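PDB 3CMN: putative hydrolase from Chloroflexus aurantiacus J-10-fl, which probably hydrolyses peptide bonds as a zincin-like metallopeptidase, crystallised here as a largely helical apoenzyme whose substrate is not established. Local coordinates for residues Ala26-Leu30 with Ser31-Gln35; Glu193-Pro196 with Trp197-Thr200; Val271-Ala274 with Val275-Leu279. All blocks are in the same frame, centred on the assembly; numbering follows the deposited sequence.

Contact 1 (Ala26-Leu30 with Ser31-Gln35); sequences AALRL and SQWEQ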
ATOM      1  N   ALA A  26     -12.589  19.055  -9.091  1.00 31.93           N
ATOM      2  CA  ALA A  26     -12.628  19.169  -7.638  1.00 30.65           C
ATOM      3  C   ALA A  26     -11.328  18.641  -7.030  1.00 29.72           C
ATOM      4  O   ALA A  26     -10.794  19.228  -6.089  1.00 31.35           O
ATOM      5  CB  ALA A  26     -13.824  18.384  -7.087  1.00 27.66           C
ATOM      6  N   ALA A  27     -10.842  17.519  -7.558  1.00 27.43           N
ATOM      7  CA  ALA A  27      -9.609  16.906  -7.075  1.00 25.86           C
ATOM      8  C   ALA A  27      -8.416  17.806  -7.344  1.00 25.50           C
ATOM      9  O   ALA A  27      -7.603  18.051  -6.459  1.00 25.86           O
ATOM     10  CB  ALA A  27      -9.394  15.546  -7.746  1.00 24.25           C
ATOM     11  N   LEU A  28      -8.313  18.285  -8.578  1.00 25.51           N
ATOM     12  CA  LEU A  28      -7.219  19.168  -8.969  1.00 27.38           C
ATOM     13  C   LEU A  28      -7.123  20.413  -8.101  1.00 29.19           C
ATOM     14  O   LEU A  28      -6.028  20.840  -7.724  1.00 29.70           O
ATOM     15  CB  LEU A  28      -7.374  19.584 -10.433  1.00 26.42           C
ATOM     16  CG  LEU A  28      -7.011  18.481 -11.429  1.00 26.89           C
ATOM     17  CD1 LEU A  28      -7.432  18.892 -12.848  1.00 26.80           C
ATOM     18  CD2 LEU A  28      -5.499  18.246 -11.372  1.00 25.70           C
ATOM     19  N   ARG A  29      -8.277  20.980  -7.765  1.00 32.22           N
ATOM     20  CA  ARG A  29      -8.320  22.185  -6.955  1.00 32.76           C
ATOM     21  C   ARG A  29      -8.058  21.974  -5.482  1.00 33.26           C
ATOM     22  O   ARG A  29      -7.335  22.750  -4.875  1.00 34.03           O
ATOM     23  CB  ARG A  29      -9.647  22.906  -7.176  1.00 35.68           C
ATOM     24  CG  ARG A  29      -9.774  23.317  -8.617  1.00 38.43           C
ATOM     25  CD  ARG A  29     -10.506  24.602  -8.822  1.00 41.69           C
ATOM     26  NE  ARG A  29     -10.048  25.710  -7.980  1.00 43.30           N
ATOM     27  CZ  ARG A  29      -8.796  26.143  -7.879  1.00 44.96           C
ATOM     28  NH1 ARG A  29      -7.810  25.565  -8.564  1.00 45.93           N
ATOM     29  NH2 ARG A  29      -8.535  27.186  -7.106  1.00 45.44           N
ATOM     30  N   LEU A  30      -8.612  20.919  -4.906  1.00 33.15           N
ATOM     31  CA  LEU A  30      -8.386  20.661  -3.496  1.00 32.28           C
ATOM     32  C   LEU A  30      -6.949  20.175  -3.254  1.00 32.66           C
ATOM     33  O   LEU A  30      -6.403  20.343  -2.162  1.00 32.06           O
ATOM     34  CB  LEU A  30      -9.400  19.632  -2.990  1.00 35.56           C
ATOM     35  CG  LEU A  30      -9.835  19.773  -1.525  1.00 37.64           C
ATOM     36  CD1 LEU A  30     -11.161  19.072  -1.316  1.00 39.82           C
ATOM     37  CD2 LEU A  30      -8.771  19.195  -0.603  1.00 39.02           C
ATOM     38  N   SER A  31      -6.326  19.589  -4.273  1.00 30.02           N
ATOM     39  CA  SER A  31      -4.956  19.103  -4.119  1.00 29.95           C
ATOM     40  C   SER A  31      -3.956  20.255  -3.937  1.00 30.64           C
ATOM     41  O   SER A  31      -2.885  20.065  -3.368  1.00 31.63           O
ATOM     42  CB  SER A  31      -4.542  18.260  -5.330  1.00 28.62           C
ATOM     43  OG  SER A  31      -4.306  19.075  -6.461  1.00 26.00           O
ATOM     44  N   GLN A  32      -4.320  21.445  -4.423  1.00 31.36           N
ATOM     45  CA  GLN A  32      -3.468  22.631  -4.328  1.00 31.82           C
ATOM     46  C   GLN A  32      -2.095  22.312  -4.907  1.00 31.23           C
ATOM     47  O   GLN A  32      -1.064  22.677  -4.342  1.00 28.96           O
ATOM     48  CB  GLN A  32      -3.329  23.075  -2.860  1.00 32.48           C
ATOM     49  CG  GLN A  32      -4.667  23.225  -2.154  1.00 37.70           C
ATOM     50  CD  GLN A  32      -4.550  23.708  -0.713  1.00 41.10           C
ATOM     51  OE1 GLN A  32      -3.529  23.512  -0.055  1.00 44.37           O
ATOM     52  NE2 GLN A  32      -5.612  24.324  -0.212  1.00 42.04           N
ATOM     53  N   TRP A  33      -2.091  21.637  -6.049  1.00 30.79           N
ATOM     54  CA  TRP A  33      -0.837  21.235  -6.662  1.00 31.15           C
ATOM     55  C   TRP A  33       0.102  22.387  -6.972  1.00 32.44           C
ATOM     56  O   TRP A  33       1.320  22.236  -6.853  1.00 32.11           O
ATOM     57  CB  TRP A  33      -1.089  20.411  -7.935  1.00 27.99           C
ATOM     58  CG  TRP A  33      -1.795  21.148  -9.021  1.00 28.50           C
ATOM     59  CD1 TRP A  33      -3.150  21.246  -9.210  1.00 27.61           C
ATOM     60  CD2 TRP A  33      -1.187  21.902 -10.077  1.00 27.41           C
ATOM     61  NE1 TRP A  33      -3.417  22.010 -10.318  1.00 26.23           N
ATOM     62  CE2 TRP A  33      -2.229  22.426 -10.871  1.00 27.92           C
ATOM     63  CE3 TRP A  33       0.142  22.184 -10.433  1.00 28.39           C
ATOM     64  CZ2 TRP A  33      -1.986  23.222 -12.005  1.00 28.81           C
ATOM     65  CZ3 TRP A  33       0.384  22.977 -11.562  1.00 27.91           C
ATOM     66  CH2 TRP A  33      -0.679  23.483 -12.332  1.00 27.62           C
ATOM     67  N   GLU A  34      -0.453  23.538  -7.351  1.00 33.85           N
ATOM     68  CA  GLU A  34       0.369  24.696  -7.694  1.00 35.15           C
ATOM     69  C   GLU A  34       1.270  25.158  -6.555  1.00 35.88           C
ATOM     70  O   GLU A  34       2.341  25.702  -6.790  1.00 36.31           O
ATOM     71  CB  GLU A  34      -0.502  25.874  -8.151  1.00 37.22           C
ATOM     72  CG  GLU A  34      -1.492  25.539  -9.259  1.00 39.42           C
ATOM     73  CD  GLU A  34      -2.836  25.058  -8.723  1.00 38.83           C
ATOM     74  OE1 GLU A  34      -2.891  24.611  -7.561  1.00 39.19           O
ATOM     75  OE2 GLU A  34      -3.836  25.116  -9.469  1.00 40.01           O
ATOM     76  N   GLN A  35       0.843  24.934  -5.318  1.00 37.42           N
ATOM     77  CA  GLN A  35       1.626  25.357  -4.158  1.00 37.15           C
ATOM     78  C   GLN A  35       2.716  24.383  -3.761  1.00 35.79           C
ATOM     79  O   GLN A  35       3.518  24.676  -2.878  1.00 35.60           O
ATOM     80  CB  GLN A  35       0.723  25.575  -2.941  1.00 40.63           C
ATOM     81  CG  GLN A  35      -0.179  26.785  -3.026  1.00 45.52           C
ATOM     82  CD  GLN A  35      -0.716  27.192  -1.661  1.00 51.95           C
ATOM     83  OE1 GLN A  35      -0.029  27.869  -0.883  1.00 53.67           O
ATOM     84  NE2 GLN A  35      -1.943  26.771  -1.356  1.00 53.02           N
TER

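Contact 2 (Glu193-Pro196 with Trp197-Thr200); sequences EAYP and WVRT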
ATOM      1  N   GLU A 193       3.768  -8.242  -6.512  1.00 36.70           N
ATOM      2  CA  GLU A 193       4.154  -8.783  -7.811  1.00 38.10           C
ATOM      3  C   GLU A 193       5.066 -10.004  -7.836  1.00 37.11           C
ATOM      4  O   GLU A 193       5.094 -10.720  -8.831  1.00 36.96           O
ATOM      5  CB  GLU A 193       4.776  -7.658  -8.646  1.00 41.88           C
ATOM      6  CG  GLU A 193       3.878  -6.424  -8.729  1.00 48.31           C
ATOM      7  CD  GLU A 193       4.607  -5.185  -9.226  1.00 52.64           C
ATOM      8  OE1 GLU A 193       5.654  -4.844  -8.640  1.00 54.59           O
ATOM      9  OE2 GLU A 193       4.133  -4.548 -10.194  1.00 55.07           O
ATOM     10  N   ALA A 194       5.812 -10.252  -6.765  1.00 37.42           N
ATOM     11  CA  ALA A 194       6.713 -11.404  -6.743  1.00 37.53           C
ATOM     12  C   ALA A 194       5.943 -12.732  -6.644  1.00 37.13           C
ATOM     13  O   ALA A 194       6.467 -13.781  -6.998  1.00 37.74           O
ATOM     14  CB  ALA A 194       7.711 -11.270  -5.585  1.00 36.28           C
ATOM     15  N   TYR A 195       4.706 -12.678  -6.153  1.00 37.01           N
ATOM     16  CA  TYR A 195       3.854 -13.855  -6.034  1.00 36.07           C
ATOM     17  C   TYR A 195       2.666 -13.546  -6.926  1.00 36.34           C
ATOM     18  O   TYR A 195       1.784 -12.795  -6.550  1.00 36.32           O
ATOM     19  CB  TYR A 195       3.409 -14.031  -4.584  1.00 36.94           C
ATOM     20  CG  TYR A 195       4.538 -13.789  -3.609  1.00 37.99           C
ATOM     21  CD1 TYR A 195       4.640 -12.579  -2.926  1.00 39.05           C
ATOM     22  CD2 TYR A 195       5.558 -14.730  -3.441  1.00 38.42           C
ATOM     23  CE1 TYR A 195       5.733 -12.304  -2.104  1.00 39.12           C
ATOM     24  CE2 TYR A 195       6.659 -14.468  -2.623  1.00 38.94           C
ATOM     25  CZ  TYR A 195       6.740 -13.245  -1.958  1.00 41.44           C
ATOM     26  OH  TYR A 195       7.829 -12.952  -1.153  1.00 42.42           O
ATOM     27  N   PRO A 196       2.636 -14.120  -8.135  1.00 38.71           N
ATOM     28  CA  PRO A 196       1.553 -13.895  -9.106  1.00 38.26           C
ATOM     29  C   PRO A 196       0.112 -14.049  -8.620  1.00 36.47           C
ATOM     30  O   PRO A 196      -0.781 -13.350  -9.104  1.00 38.46           O
ATOM     31  CB  PRO A 196       1.894 -14.869 -10.231  1.00 39.62           C
ATOM     32  CG  PRO A 196       3.392 -14.900 -10.180  1.00 41.40           C
ATOM     33  CD  PRO A 196       3.649 -15.030  -8.694  1.00 39.83           C
ATOM     34  N   TRP A 197      -0.129 -14.948  -7.674  1.00 33.48           N
ATOM     35  CA  TRP A 197      -1.492 -15.132  -7.186  1.00 31.89           C
ATOM     36  C   TRP A 197      -2.071 -13.973  -6.363  1.00 30.38           C
ATOM     37  O   TRP A 197      -3.290 -13.834  -6.257  1.00 30.58           O
ATOM     38  CB  TRP A 197      -1.600 -16.402  -6.346  1.00 28.79           C
ATOM     39  CG  TRP A 197      -0.740 -16.413  -5.117  1.00 28.08           C
ATOM     40  CD1 TRP A 197       0.486 -17.002  -4.987  1.00 27.41           C
ATOM     41  CD2 TRP A 197      -1.072 -15.890  -3.816  1.00 26.45           C
ATOM     42  NE1 TRP A 197       0.927 -16.894  -3.689  1.00 27.53           N
ATOM     43  CE2 TRP A 197      -0.007 -16.218  -2.950  1.00 25.24           C
ATOM     44  CE3 TRP A 197      -2.165 -15.180  -3.302  1.00 25.91           C
ATOM     45  CZ2 TRP A 197      -0.001 -15.865  -1.599  1.00 24.64           C
ATOM     46  CZ3 TRP A 197      -2.160 -14.829  -1.965  1.00 25.34           C
ATOM     47  CH2 TRP A 197      -1.083 -15.174  -1.124  1.00 25.79           C
ATOM     48  N   VAL A 198      -1.217 -13.138  -5.790  1.00 29.25           N
ATOM     49  CA  VAL A 198      -1.725 -12.075  -4.939  1.00 29.96           C
ATOM     50  C   VAL A 198      -2.759 -11.148  -5.576  1.00 32.24           C
ATOM     51  O   VAL A 198      -3.822 -10.937  -5.002  1.00 33.58           O
ATOM     52  CB  VAL A 198      -0.567 -11.259  -4.312  1.00 29.84           C
ATOM     53  CG1 VAL A 198      -1.128 -10.216  -3.331  1.00 28.55           C
ATOM     54  CG2 VAL A 198       0.366 -12.201  -3.551  1.00 27.87           C
ATOM     55  N   ARG A 199      -2.466 -10.596  -6.749  1.00 34.66           N
ATOM     56  CA  ARG A 199      -3.423  -9.710  -7.406  1.00 36.54           C
ATOM     57  C   ARG A 199      -4.634 -10.473  -7.943  1.00 35.83           C
ATOM     58  O   ARG A 199      -5.748  -9.959  -7.935  1.00 35.36           O
ATOM     59  CB  ARG A 199      -2.736  -8.907  -8.521  1.00 39.05           C
ATOM     60  CG  ARG A 199      -2.111  -7.610  -8.001  1.00 43.60           C
ATOM     61  CD  ARG A 199      -1.181  -6.937  -9.008  1.00 46.76           C
ATOM     62  NE  ARG A 199      -0.627  -5.695  -8.469  1.00 49.65           N
ATOM     63  CZ  ARG A 199       0.453  -5.082  -8.945  1.00 50.29           C
ATOM     64  NH1 ARG A 199       1.109  -5.589  -9.978  1.00 50.73           N
ATOM     65  NH2 ARG A 199       0.889  -3.967  -8.372  1.00 49.46           N
ATOM     66  N   THR A 200      -4.417 -11.706  -8.393  1.00 36.33           N
ATOM     67  CA  THR A 200      -5.508 -12.529  -8.895  1.00 36.05           C
ATOM     68  C   THR A 200      -6.468 -12.753  -7.734  1.00 36.67           C
ATOM     69  O   THR A 200      -7.679 -12.551  -7.859  1.00 38.33           O
ATOM     70  CB  THR A 200      -4.998 -13.898  -9.381  1.00 37.44           C
ATOM     71  OG1 THR A 200      -4.011 -13.702 -10.398  1.00 36.00           O
ATOM     72  CG2 THR A 200      -6.157 -14.741  -9.948  1.00 37.55           C
TER
HETATM   73  O   HOH W   1       0.457 -10.809  -8.016  1.00 28.08           O

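Contact 3 (Val271-Ala274 with Val275-Leu279); sequences VMNA and VGRRL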
ATOM      1  N   VAL A 271      10.207  -6.887   6.860  1.00 43.05           N
ATOM      2  CA  VAL A 271      11.321  -6.809   5.934  1.00 43.15           C
ATOM      3  C   VAL A 271      12.028  -5.466   6.152  1.00 44.84           C
ATOM      4  O   VAL A 271      13.236  -5.356   5.970  1.00 43.45           O
ATOM      5  CB  VAL A 271      10.828  -6.925   4.470  1.00 41.79           C
ATOM      6  CG1 VAL A 271      12.007  -6.933   3.518  1.00 41.78           C
ATOM      7  CG2 VAL A 271      10.005  -8.199   4.297  1.00 41.30           C
ATOM      8  N   MET A 272      11.265  -4.451   6.549  1.00 47.17           N
ATOM      9  CA  MET A 272      11.829  -3.131   6.810  1.00 49.86           C
ATOM     10  C   MET A 272      12.851  -3.213   7.946  1.00 51.26           C
ATOM     11  O   MET A 272      13.972  -2.716   7.826  1.00 51.15           O
ATOM     12  CB  MET A 272      10.714  -2.141   7.178  1.00 50.88           C
ATOM     13  CG  MET A 272       9.958  -1.583   5.976  1.00 52.21           C
ATOM     14  SD  MET A 272      11.096  -0.949   4.722  1.00 53.48           S
ATOM     15  CE  MET A 272      11.914   0.402   5.664  1.00 52.22           C
ATOM     16  N   ASN A 273      12.453  -3.851   9.043  1.00 51.95           N
ATOM     17  CA  ASN A 273      13.316  -4.022  10.202  1.00 53.19           C
ATOM     18  C   ASN A 273      14.597  -4.789   9.886  1.00 53.15           C
ATOM     19  O   ASN A 273      15.663  -4.472  10.412  1.00 54.15           O
ATOM     20  CB  ASN A 273      12.565  -4.767  11.297  1.00 54.32           C
ATOM     21  CG  ASN A 273      11.601  -3.887  12.042  1.00 56.62           C
ATOM     22  OD1 ASN A 273      12.002  -3.054  12.849  1.00 59.27           O
ATOM     23  ND2 ASN A 273      10.316  -4.064  11.776  1.00 59.76           N
ATOM     24  N   ALA A 274      14.487  -5.796   9.028  1.00 52.41           N
ATOM     25  CA  ALA A 274      15.628  -6.628   8.670  1.00 50.86           C
ATOM     26  C   ALA A 274      16.544  -6.070   7.581  1.00 50.08           C
ATOM     27  O   ALA A 274      17.736  -6.371   7.565  1.00 50.16           O
ATOM     28  CB  ALA A 274      15.139  -8.017   8.270  1.00 50.95           C
ATOM     29  N   VAL A 275      16.010  -5.273   6.664  1.00 49.16           N
ATOM     30  CA  VAL A 275      16.841  -4.723   5.593  1.00 48.61           C
ATOM     31  C   VAL A 275      17.132  -3.239   5.811  1.00 49.30           C
ATOM     32  O   VAL A 275      18.228  -2.764   5.518  1.00 47.42           O
ATOM     33  CB  VAL A 275      16.162  -4.894   4.201  1.00 48.30           C
ATOM     34  CG1 VAL A 275      17.076  -4.371   3.092  1.00 46.78           C
ATOM     35  CG2 VAL A 275      15.833  -6.353   3.959  1.00 46.38           C
ATOM     36  N   GLY A 276      16.145  -2.517   6.334  1.00 50.43           N
ATOM     37  CA  GLY A 276      16.309  -1.091   6.557  1.00 51.90           C
ATOM     38  C   GLY A 276      17.192  -0.728   7.734  1.00 53.04           C
ATOM     39  O   GLY A 276      17.905   0.281   7.690  1.00 53.28           O
ATOM     40  N   ARG A 277      17.146  -1.536   8.790  1.00 53.02           N
ATOM     41  CA  ARG A 277      17.955  -1.272   9.970  1.00 53.40           C
ATOM     42  C   ARG A 277      19.446  -1.230   9.681  1.00 53.06           C
ATOM     43  O   ARG A 277      20.143  -0.322  10.126  1.00 53.18           O
ATOM     44  CB  ARG A 277      17.664  -2.314  11.039  1.00 53.87           C
ATOM     45  CG  ARG A 277      16.789  -1.771  12.135  1.00 54.84           C
ATOM     46  CD  ARG A 277      16.318  -2.851  13.068  1.00 55.65           C
ATOM     47  NE  ARG A 277      15.720  -2.236  14.240  1.00 58.05           N
ATOM     48  CZ  ARG A 277      14.950  -2.880  15.106  1.00 60.50           C
ATOM     49  NH1 ARG A 277      14.677  -4.174  14.931  1.00 60.82           N
ATOM     50  NH2 ARG A 277      14.456  -2.231  16.155  1.00 60.71           N
ATOM     51  N   ARG A 278      19.934  -2.211   8.936  1.00 52.91           N
ATOM     52  CA  ARG A 278      21.345  -2.252   8.600  1.00 52.75           C
ATOM     53  C   ARG A 278      21.785  -1.059   7.755  1.00 52.42           C
ATOM     54  O   ARG A 278      22.967  -0.701   7.753  1.00 53.28           O
ATOM     55  CB  ARG A 278      21.679  -3.555   7.864  1.00 55.16           C
ATOM     56  CG  ARG A 278      20.513  -4.235   7.146  1.00 58.10           C
ATOM     57  CD  ARG A 278      20.687  -4.273   5.619  1.00 61.12           C
ATOM     58  NE  ARG A 278      22.066  -4.495   5.171  1.00 63.94           N
ATOM     59  CZ  ARG A 278      22.889  -5.419   5.662  1.00 65.47           C
ATOM     60  NH1 ARG A 278      22.490  -6.227   6.635  1.00 66.89           N
ATOM     61  NH2 ARG A 278      24.116  -5.541   5.172  1.00 66.16           N
ATOM     62  N   LEU A 279      20.847  -0.422   7.056  1.00 50.40           N
ATOM     63  CA  LEU A 279      21.220   0.703   6.211  1.00 48.82           C
ATOM     64  C   LEU A 279      20.758   2.091   6.627  1.00 47.47           C
ATOM     65  O   LEU A 279      21.157   3.071   6.008  1.00 46.27           O
ATOM     66  CB  LEU A 279      20.779   0.445   4.769  1.00 49.31           C
ATOM     67  CG  LEU A 279      21.486  -0.692   4.030  1.00 48.91           C
ATOM     68  CD1 LEU A 279      21.121  -0.640   2.555  1.00 49.92           C
ATOM     69  CD2 LEU A 279      22.985  -0.554   4.192  1.00 49.09           C
TER

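Contact 1 (Ala26-Leu30 with Ser31-Gln35)
Ser31 N closes the last full turn of helix 20-31 on Ala27 O at 3.0 Å, and the chain then leaves the helix. Gln32 takes a positive phi, its N reaching Arg29 O only by a weak bond of 3.3 Å. The following residues wind into a short 3-10 segment, with Gln35 N bonded to Gln32 O.

The Ser31 hydroxyl is the pivot of this C-terminal turn. With chi1 at 74°, OG sits between the backbone N and the carbonyl carbon of its own residue and turns back up the helix to donate to Leu28 O at 2.8 Å. It meets that oxygen from above the carbonyl plane, 44° out of it, and it also accepts a weak bond from Trp33 N. Leu28 O lies at the edge of the indole as well, near its plane, 3.3 Å from Trp33 CD1. The Leu28 side chain adds a looser apolar touch through CD2, while Glu34 lays its CG over the centre of one indole face, 3.5 Å above the ring.

Glu34 OE2 stands 4.1 Å from Arg29 NH1, too far for a salt bridge, with carboxylate and guanidinium planes 70° apart. On the inner side Leu83 of helix 79-92 packs on Ala27, Leu28 and Ser31, and Arg79 bonds Ser31 O.

Chemically, the helix end is finished by hydroxyl and backbone groups: the OG of buried Ser31 donates to Leu28 O and weakly accepts from Trp33 N, while the charged pair outside probably adds little more than a diffuse attraction.

Contact 2 (Glu193-Pro196 with Trp197-Thr200)
Glu193 and Arg199 form a salt bridge across the corner between helix 174-193 and helix 197-210. Arg199 NH1 reaches Glu193 OE2 at 3.2 Å on the anti side of the carboxylate, 21° out of its plane, and the two flat groups stand 77° apart. The arginine chain is extended from CG to NE, which carries its guanidinium back over the corner; NE is held by Ser148 O.

Among the backbone bonds, Val198 N donates to Tyr195 O at 3.1 Å, closing a turn through Pro196 and Trp197 at the start of helix 197-210. A water sits between Tyr195 O (2.8 Å) and Arg199 N, and Thr200 OG1 makes a weak bond to Pro196 O. The helix leading into this turn carries an HExxH sequence, consistent with a zincin-like metallopeptidase, and the Glu193 side chain lies near that motif without touching it.

The apolar contacts gather on Tyr195 CB. It meets Val198 CG2 at 3.7 Å and makes an off-centre CH-pi contact with the five-membered ring of Trp197, 4.3 Å from its centroid. Val198 CG2 also lies over one face of that indole, toward its rim. Trp340 stacks on the Tyr195 ring, and its O accepts from Trp197 NE1.

Contact 3 (Val271-Ala274 with Val275-Leu279)
Val275 follows Val271 one turn along helix 248-279, its N donating to Val271 O at 2.9 Å. The two side chains lie side by side and point the same way, Val271 CG1 touching Val275 CG2 at 3.9 Å. In Val275, CG1 is anti to the backbone N (chi1 -177°), which leaves CG2 beside the N and close over Val271 O.

Gly276 comes next. Its N binds Met272 O at a short 2.6 Å, with the N-H bent to 136°, and the absence of a side chain lets the two backbones come close. The helix widens here into a pi-type turn at 272-274, which includes the acceptor residue.

Arg277 runs back alongside Asn273. Its CB, CG and CD all crowd against Asn273 O, with CB tight at 3.0 Å, before the extended chain carries the guanidinium past the asparagine. There Asn273 OD1 stands over one face of the guanidinium, 3.6 Å above the plane and toward its rim, with amide and guanidinium planes 59° apart. The approach is over the face, so it brings polar groups together without an N-H pointing at the oxygen; Asn273 ND2 turns instead to a weak bond with Asn269 O.

Arg278 comes near Ala274 O through its CG, but the placement of this side chain is doubtful.

Helix 41-63 covers the valine side, with Tyr62 on Val271 and Ala274 and Leu58 on Val275. Phe283 of helix 283-307 packs on Asn273 and Arg277, while Met272 faces helix 174-193, touching Trp180, Leu183 and the HExxH motif.

Overall arrangement
All three contacts are local and partly buried, and none touches another. Contact 2 lies nearest the chain's centre, about 14 Å from it between centres, contact 3 at about 18 Å and contact 1 farthest out at about 23 Å; half the touching residues of contact 1 are exposed, half those of contact 3 buried. Contact 1 ends a helix by hydroxyl and backbone bonds. Contact 2 begins one, combining a salt bridge with a turn packed with tyrosine and tryptophan contacts. Contact 3 relies on backbone bonds of a locally widened helix, paired valines and an arginine laid along an asparagine. Contacts 2 and 3 both relate to helix 174-193, whereas contact 1 rests on helices 79-92 and 120-135.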